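Local coordinates for endo-beta-1,4-mannanase (Alicyclobacillus acidocaldarius, PDB 4CD7), which hydrolyses internal beta-1,4-mannosidic linkages of mannan chains as a retaining endo-acting glycoside hydrolase of family GH113, at the MAN/BMA/IFM site. Coordinates in Å, arbitrary orientation; residue numbers count along the deposited sequence, not the author numbering.

The MAN/BMA/IFM site. Residues 20-21, 97, 103-104, 106, 151, 182-183, 203, 231, 245, 247, 281-282, 299. With MAN (alpha-D-mannopyranose), chain D; BMA (beta-D-mannopyranose), chain B; IFM (5-hydroxymethyl-3,4-dihydroxypiperidine), chain E; BMA (beta-D-mannopyranose), chain C.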
# COMPACT_ATOMS: atom_id res chain seq x y z
N PHE A 20 -4.99 5.52 -6.04
CA PHE A 20 -5.53 4.19 -6.34
C PHE A 20 -6.97 4.36 -6.91
O PHE A 20 -7.70 5.20 -6.40
CB PHE A 20 -5.52 3.38 -5.03
CG PHE A 20 -5.57 1.89 -5.22
CD1 PHE A 20 -4.54 1.21 -5.85
CD2 PHE A 20 -6.65 1.16 -4.74
CE1 PHE A 20 -4.56 -0.16 -6.00
CE2 PHE A 20 -6.68 -0.22 -4.87
CZ PHE A 20 -5.64 -0.88 -5.52
N VAL A 21 -7.39 3.63 -7.95
CA VAL A 21 -6.72 2.46 -8.53
C VAL A 21 -5.78 2.75 -9.72
O VAL A 21 -5.32 1.82 -10.43
CB VAL A 21 -7.75 1.41 -8.99
CG1 VAL A 21 -8.58 0.91 -7.81
CG2 VAL A 21 -8.65 1.94 -10.12
N ASN A 97 -6.19 -6.29 -9.22
CA ASN A 97 -7.58 -6.47 -8.82
C ASN A 97 -8.29 -7.39 -9.80
O ASN A 97 -7.81 -7.66 -10.91
CB ASN A 97 -8.33 -5.14 -8.74
CG ASN A 97 -7.97 -4.29 -7.50
OD1 ASN A 97 -7.33 -4.75 -6.55
ND2 ASN A 97 -8.42 -3.03 -7.51
N TRP A 103 -11.44 -10.18 -3.95
CA TRP A 103 -10.21 -9.72 -3.35
C TRP A 103 -9.02 -10.52 -3.87
O TRP A 103 -9.10 -11.74 -4.03
CB TRP A 103 -10.32 -9.88 -1.83
CG TRP A 103 -9.09 -9.58 -1.04
CD1 TRP A 103 -8.25 -8.51 -1.17
CD2 TRP A 103 -8.61 -10.33 0.07
NE1 TRP A 103 -7.25 -8.57 -0.24
CE2 TRP A 103 -7.47 -9.68 0.55
CE3 TRP A 103 -9.04 -11.50 0.70
CZ2 TRP A 103 -6.74 -10.16 1.61
CZ3 TRP A 103 -8.32 -11.97 1.76
CH2 TRP A 103 -7.17 -11.30 2.19
N ARG A 104 -7.92 -9.83 -4.13
CA ARG A 104 -6.71 -10.45 -4.66
C ARG A 104 -6.07 -11.46 -3.72
O ARG A 104 -5.31 -12.31 -4.16
CB ARG A 104 -5.67 -9.38 -5.02
CG ARG A 104 -5.03 -8.66 -3.85
CD ARG A 104 -4.22 -7.48 -4.34
NE ARG A 104 -5.04 -6.30 -4.64
CZ ARG A 104 -5.17 -5.26 -3.84
NH1 ARG A 104 -4.55 -5.24 -2.67
NH2 ARG A 104 -5.94 -4.23 -4.20
N GLU A 106 -7.60 -13.83 -2.44
CA GLU A 106 -8.33 -15.07 -2.72
C GLU A 106 -8.16 -15.60 -4.15
O GLU A 106 -8.89 -16.48 -4.56
CB GLU A 106 -9.82 -14.89 -2.39
CG GLU A 106 -10.08 -14.59 -0.92
CD GLU A 106 -11.50 -14.18 -0.62
OE1 GLU A 106 -12.33 -14.03 -1.54
OE2 GLU A 106 -11.78 -14.01 0.58
N GLU A 151 -1.12 -8.07 -0.07
CA GLU A 151 -2.21 -8.86 0.48
C GLU A 151 -2.48 -10.16 -0.27
O GLU A 151 -3.63 -10.61 -0.35
CB GLU A 151 -3.49 -8.03 0.56
CG GLU A 151 -3.41 -6.81 1.48
CD GLU A 151 -4.66 -5.92 1.42
OE1 GLU A 151 -5.69 -6.27 0.78
OE2 GLU A 151 -4.59 -4.81 1.99
N ASN A 182 -1.09 -9.06 4.33
CA ASN A 182 -2.32 -8.66 5.01
C ASN A 182 -2.10 -8.69 6.52
O ASN A 182 -1.24 -9.41 7.02
CB ASN A 182 -3.50 -9.56 4.62
CG ASN A 182 -4.84 -8.88 4.88
OD1 ASN A 182 -4.94 -7.66 4.85
ND2 ASN A 182 -5.88 -9.68 5.16
N HIS A 183 -2.88 -7.90 7.25
CA HIS A 183 -2.85 -8.02 8.70
C HIS A 183 -3.12 -9.47 9.06
O HIS A 183 -3.99 -10.14 8.46
CB HIS A 183 -3.88 -7.10 9.38
CG HIS A 183 -5.28 -7.31 8.90
ND1 HIS A 183 -6.17 -8.09 9.58
CD2 HIS A 183 -5.93 -6.86 7.80
CE1 HIS A 183 -7.32 -8.12 8.93
NE2 HIS A 183 -7.19 -7.39 7.84
N TYR A 203 -4.77 -3.14 9.21
CA TYR A 203 -6.13 -2.74 9.51
C TYR A 203 -6.64 -3.48 10.76
O TYR A 203 -7.59 -4.23 10.71
CB TYR A 203 -7.02 -3.03 8.32
CG TYR A 203 -6.68 -2.20 7.09
CD1 TYR A 203 -7.05 -0.88 6.99
CD2 TYR A 203 -6.01 -2.77 6.00
CE1 TYR A 203 -6.76 -0.12 5.86
CE2 TYR A 203 -5.71 -2.03 4.86
CZ TYR A 203 -6.10 -0.70 4.79
OH TYR A 203 -5.84 0.06 3.67
N GLU A 231 -0.03 -0.19 4.36
CA GLU A 231 -1.39 0.41 4.34
C GLU A 231 -1.88 0.48 5.79
O GLU A 231 -1.71 -0.48 6.52
CB GLU A 231 -2.42 -0.44 3.59
CG GLU A 231 -2.10 -0.82 2.17
CD GLU A 231 -3.31 -1.31 1.38
OE1 GLU A 231 -4.46 -1.25 1.88
OE2 GLU A 231 -3.08 -1.79 0.24
N TRP A 245 -10.52 -2.64 7.62
CA TRP A 245 -10.15 -3.22 6.31
C TRP A 245 -11.29 -3.15 5.29
O TRP A 245 -11.04 -3.18 4.09
CB TRP A 245 -9.72 -4.69 6.44
CG TRP A 245 -10.79 -5.59 7.02
CD1 TRP A 245 -11.84 -6.17 6.34
CD2 TRP A 245 -10.97 -5.94 8.41
NE1 TRP A 245 -12.63 -6.87 7.22
CE2 TRP A 245 -12.12 -6.76 8.48
CE3 TRP A 245 -10.26 -5.67 9.58
CZ2 TRP A 245 -12.58 -7.31 9.70
CZ3 TRP A 245 -10.71 -6.21 10.80
CH2 TRP A 245 -11.87 -7.02 10.84
N TYR A 247 -13.81 -1.82 3.01
CA TYR A 247 -14.23 -0.62 2.28
C TYR A 247 -15.71 -0.62 1.94
O TYR A 247 -16.25 0.43 1.63
CB TYR A 247 -13.36 -0.38 1.04
CG TYR A 247 -13.58 -1.29 -0.14
CD1 TYR A 247 -14.56 -1.00 -1.10
CD2 TYR A 247 -12.77 -2.41 -0.36
CE1 TYR A 247 -14.76 -1.82 -2.20
CE2 TYR A 247 -12.96 -3.23 -1.46
CZ TYR A 247 -13.95 -2.93 -2.38
OH TYR A 247 -14.16 -3.75 -3.47
N TRP A 281 -3.62 4.94 4.24
CA TRP A 281 -4.58 4.63 3.17
C TRP A 281 -5.78 5.53 3.39
O TRP A 281 -6.40 5.43 4.44
CB TRP A 281 -4.99 3.13 3.24
CG TRP A 281 -5.73 2.68 2.05
CD1 TRP A 281 -7.07 2.68 1.88
CD2 TRP A 281 -5.17 2.19 0.82
NE1 TRP A 281 -7.40 2.20 0.63
CE2 TRP A 281 -6.25 1.90 -0.05
CE3 TRP A 281 -3.86 1.95 0.37
CZ2 TRP A 281 -6.06 1.40 -1.35
CZ3 TRP A 281 -3.67 1.45 -0.89
CH2 TRP A 281 -4.76 1.18 -1.74
N GLU A 282 -6.16 6.43 2.48
CA GLU A 282 -5.51 6.72 1.20
C GLU A 282 -5.92 8.14 0.80
O GLU A 282 -6.75 8.80 1.48
CB GLU A 282 -5.98 5.76 0.10
CG GLU A 282 -7.50 5.79 -0.08
CD GLU A 282 -8.01 4.95 -1.21
OE1 GLU A 282 -7.37 4.87 -2.28
OE2 GLU A 282 -9.12 4.38 -1.01
N TYR A 299 -11.84 6.60 3.18
CA TYR A 299 -10.61 6.53 3.95
C TYR A 299 -9.84 7.86 4.03
O TYR A 299 -8.92 7.99 4.83
CB TYR A 299 -9.67 5.48 3.35
CG TYR A 299 -10.04 4.07 3.64
CD1 TYR A 299 -9.59 3.45 4.79
CD2 TYR A 299 -10.84 3.33 2.76
CE1 TYR A 299 -9.90 2.13 5.05
CE2 TYR A 299 -11.19 2.01 3.03
CZ TYR A 299 -10.70 1.41 4.19
OH TYR A 299 -11.03 0.11 4.50
C1 MAN D . -10.74 -11.01 7.19
C2 MAN D . -9.41 -10.37 6.87
C3 MAN D . -9.73 -9.19 5.96
C4 MAN D . -10.43 -9.69 4.69
C5 MAN D . -11.60 -10.66 4.99
C6 MAN D . -11.96 -11.44 3.73
O1 MAN D . -11.42 -10.50 8.34
O2 MAN D . -8.54 -11.31 6.23
O3 MAN D . -8.56 -8.47 5.62
O4 MAN D . -10.98 -8.59 4.00
O5 MAN D . -11.34 -11.60 6.05
O6 MAN D . -13.36 -11.44 3.61
C1 BMA B . -10.10 -7.95 3.08
C2 BMA B . -10.95 -7.29 1.98
C3 BMA B . -10.04 -6.55 1.02
C4 BMA B . -9.05 -5.65 1.75
C5 BMA B . -8.33 -6.37 2.89
C6 BMA B . -7.49 -5.41 3.70
O2 BMA B . -11.91 -6.39 2.53
O3 BMA B . -10.76 -5.76 0.06
O4 BMA B . -8.06 -5.24 0.81
O5 BMA B . -9.29 -6.98 3.74
O6 BMA B . -7.01 -6.06 4.88
O4 IFM E . -8.96 -0.34 -0.71
C4 IFM E . -8.41 -1.54 -0.17
C3 IFM E . -7.24 -2.02 -1.04
O3 IFM E . -7.80 -2.56 -2.24
C2 IFM E . -6.36 -3.08 -0.36
N IFM E . -6.28 -2.98 1.09
C1 IFM E . -7.38 -2.46 1.87
C5 IFM E . -8.00 -1.23 1.25
C6 IFM E . -9.19 -0.78 2.09
O6 IFM E . -10.22 -1.75 2.17
C1 BMA C . -10.07 0.01 -1.50
C2 BMA C . -10.52 1.45 -1.70
C3 BMA C . -11.77 1.37 -2.57
C4 BMA C . -11.40 0.71 -3.89
C5 BMA C . -10.77 -0.68 -3.69
C6 BMA C . -10.25 -1.25 -5.02
O2 BMA C . -9.46 2.21 -2.30
O3 BMA C . -12.38 2.66 -2.77
O4 BMA C . -12.59 0.58 -4.68
O5 BMA C . -9.68 -0.59 -2.75
O6 BMA C . -9.46 -2.45 -4.82
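The active-site cleft of this mannanase holds the iminosugar isofagomine (IFM), carrying a mannosyl unit, BMA (chain C), on O4; together they make the inhibitor mannosyl-isofagomine. BMA (chain C) occupies subsite −2 and IFM −1, while mannobiose places BMA (chain B) in +1 and MAN in +2. Two carboxylates grip the IFM ring nitrogen, which stands at the anomeric position. Glu231, the catalytic nucleophile, accepts from IFM N through the syn lone pair of OE1 at 2.6 Å; Tyr203 OH meets the anti lone pair of Glu231 OE1, also at 2.6 Å, fixing the carboxylate's rotation. Glu151, the catalytic acid/base, is extended (chi2 174°): OE2 takes the nitrogen by its syn lone pair, whereas OE1 accepts the hydroxyl O4 of BMA (chain B) at 2.6 Å. Trp103 NE1 binds the anti lone pair of OE1 and steadies it. The paired carboxylates would favour a protonated ring nitrogen.

Elsewhere polar groups read the hydroxyls. Arg104 NH2 donates to IFM O3 at 3.2 Å, its guanidinium held nearly coplanar with Asn97 OD1. Glu282 OE2, purely an acceptor if ionised, suits O2 of BMA (chain C), met from above the carboxylate plane. The Asn182 amide suits a hydroxyl pair: OD1 accepts from O6 of BMA (chain B) and ND2 donates almost straight (176°) to MAN O3, which His183 NE2 also meets at 2.8 Å. IFM O6 meets Trp245 O from above the carbonyl plane.

Broad indoles suit the apolar sugar faces. Trp103, CG anti to its backbone N (chi1 174°), lies under BMA (chain B), with C3 3.6 Å from the five-membered ring centroid. Trp281 presents a face to IFM C5, and Trp245 one to C3 of the poorly ordered MAN. Phe20 packs its edge against the C6 side of BMA (chain C).

The cleft crosses the mouth of the family's (beta/alpha)8 barrel: Glu151 directly follows strand 145-150 and Glu231 lies just past 227-229, both at C-terminal strand ends.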